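Local structure of protein Dok-7 (Mus musculus, 3ML4) at residues Glu7-Glu12 with Cys49-Gly54. The protein is a muscle adaptor that binds phosphoinositides, activates the receptor tyrosine kinase MuSK by inducing its autophosphorylation, and is essential for neuromuscular synapse formation. Numbering follows the deposited sequence.
Sequences EAALVE and CERSKG
R51, in the last turn of helix 48-52, reaches across to E12 and to the backbone of E7. From CB the chain leaves with CG anti to the backbone N (chi1 152°) and bends at chi2, carrying CG and CD past E12 OE1. R51 NE donates to E12 OE1 at 2.8 Å, on its syn side but 33° out of the carboxylate plane. Beyond CZ, R51 NH2 gives a nearly straight bond to E12 OE2, also 2.8 Å, completing a side-on salt bridge; the two planes are 53° apart, and NH2 meets OE2 from above the carboxylate. R51 NH1 turns to E7 O at 3.0 Å, in the carbonyl plane, and NH2 adds a weak bond to that oxygen. A9 CB lies 4.3 Å from R51 NH2, approaching obliquely, its methyl leaving room for the guanidinium. Only arginine offers this fan of N-H groups: a leucine here would probably leave the E12 carboxylate without its mate and E7 O without its donors. W27 also holds E12 OE1; E7's side chain meets R31 and a basic side chain of the bound peptide. The contact joins this helix to the loop before, and start of, strand 11-17, first of the PH-domain antiparallel sheet.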
loop_
_atom_site.group_PDB
_atom_site.type_symbol
_atom_site.label_atom_id
_atom_site.label_comp_id
_atom_site.label_asym_id
_atom_site.label_seq_id
_atom_site.Cartn_x
_atom_site.Cartn_y
_atom_site.Cartn_z
ATOM N N GLU B 7 -8.782 -19.107 3.010
ATOM C CA GLU B 7 -7.850 -18.031 2.714
ATOM C C GLU B 7 -7.823 -17.739 1.219
ATOM O O GLU B 7 -7.594 -18.636 0.406
ATOM C CB GLU B 7 -6.455 -18.402 3.200
ATOM C CG GLU B 7 -5.551 -17.212 3.420
ATOM C CD GLU B 7 -4.420 -17.514 4.373
ATOM O OE1 GLU B 7 -4.491 -18.543 5.079
ATOM O OE2 GLU B 7 -3.461 -16.716 4.422
ATOM N N ALA B 8 -8.062 -16.479 0.871
ATOM C CA ALA B 8 -8.143 -16.059 -0.522
ATOM C C ALA B 8 -6.773 -15.982 -1.177
ATOM O O ALA B 8 -5.749 -15.922 -0.500
ATOM C CB ALA B 8 -8.856 -14.718 -0.632
ATOM N N ALA B 9 -6.775 -15.992 -2.504
ATOM C CA ALA B 9 -5.566 -15.860 -3.296
ATOM C C ALA B 9 -5.850 -14.907 -4.443
ATOM O O ALA B 9 -6.977 -14.859 -4.935
ATOM C CB ALA B 9 -5.153 -17.214 -3.829
ATOM N N LEU B 10 -4.851 -14.132 -4.863
ATOM C CA LEU B 10 -5.005 -13.384 -6.117
ATOM C C LEU B 10 -4.783 -14.320 -7.306
ATOM O O LEU B 10 -5.474 -14.212 -8.314
ATOM C CB LEU B 10 -4.149 -12.107 -6.177
ATOM C CG LEU B 10 -2.622 -12.073 -6.231
ATOM C CD1 LEU B 10 -2.110 -12.305 -7.633
ATOM C CD2 LEU B 10 -2.144 -10.720 -5.750
ATOM N N VAL B 11 -3.828 -15.239 -7.162
ATOM C CA VAL B 11 -3.677 -16.383 -8.073
ATOM C C VAL B 11 -3.190 -17.613 -7.336
ATOM O O VAL B 11 -2.445 -17.514 -6.359
ATOM C CB VAL B 11 -2.688 -16.143 -9.258
ATOM C CG1 VAL B 11 -3.366 -15.412 -10.404
ATOM C CG2 VAL B 11 -1.391 -15.458 -8.794
ATOM N N GLU B 12 -3.612 -18.768 -7.831
ATOM C CA GLU B 12 -3.111 -20.048 -7.356
ATOM C C GLU B 12 -3.121 -21.054 -8.492
ATOM O O GLU B 12 -3.944 -20.963 -9.402
ATOM C CB GLU B 12 -3.926 -20.561 -6.162
ATOM C CG GLU B 12 -5.439 -20.570 -6.373
ATOM C CD GLU B 12 -6.175 -21.293 -5.269
ATOM O OE1 GLU B 12 -5.631 -22.281 -4.729
ATOM O OE2 GLU B 12 -7.305 -20.880 -4.946
ATOM N N CYS B 49 -4.727 -30.826 -3.147
ATOM C CA CYS B 49 -5.561 -31.440 -2.110
ATOM C C CYS B 49 -5.269 -30.890 -0.717
ATOM O O CYS B 49 -6.197 -30.532 0.009
ATOM C CB CYS B 49 -5.417 -32.962 -2.119
ATOM S SG CYS B 49 -5.982 -33.732 -3.649
ATOM N N GLU B 50 -3.987 -30.825 -0.353
ATOM C CA GLU B 50 -3.564 -30.233 0.918
ATOM C C GLU B 50 -4.155 -28.835 1.094
ATOM O O GLU B 50 -4.497 -28.428 2.209
ATOM C CB GLU B 50 -2.038 -30.152 0.991
ATOM C CG GLU B 50 -1.340 -31.411 1.474
ATOM C CD GLU B 50 0.108 -31.154 1.866
ATOM O OE1 GLU B 50 0.434 -30.014 2.262
ATOM O OE2 GLU B 50 0.924 -32.094 1.781
ATOM N N ARG B 51 -4.260 -28.114 -0.022
ATOM C CA ARG B 51 -4.865 -26.784 -0.087
ATOM C C ARG B 51 -6.394 -26.873 -0.050
ATOM O O ARG B 51 -7.050 -26.090 0.648
ATOM C CB ARG B 51 -4.361 -26.052 -1.346
ATOM C CG ARG B 51 -5.291 -25.007 -1.963
ATOM C CD ARG B 51 -5.264 -23.688 -1.210
ATOM N NE ARG B 51 -5.970 -22.648 -1.952
ATOM C CZ ARG B 51 -6.540 -21.580 -1.400
ATOM N NH1 ARG B 51 -6.507 -21.405 -0.084
ATOM N NH2 ARG B 51 -7.157 -20.690 -2.170
ATOM N N SER B 52 -6.947 -27.831 -0.798
ATOM C CA SER B 52 -8.389 -28.100 -0.812
ATOM C C SER B 52 -8.875 -28.430 0.596
ATOM O O SER B 52 -9.862 -27.864 1.067
ATOM C CB SER B 52 -8.717 -29.260 -1.758
ATOM O OG SER B 52 -8.004 -29.158 -2.979
ATOM N N LYS B 53 -8.156 -29.333 1.265
ATOM C CA LYS B 53 -8.474 -29.761 2.628
ATOM C C LYS B 53 -8.128 -28.681 3.648
ATOM O O LYS B 53 -8.277 -28.884 4.855
ATOM C CB LYS B 53 -7.744 -31.065 2.962
ATOM N N GLY B 54 -7.662 -27.536 3.151
ATOM C CA GLY B 54 -7.389 -26.363 3.977
ATOM C C GLY B 54 -6.450 -26.613 5.139
ATOM O O GLY B 54 -6.684 -26.118 6.240
#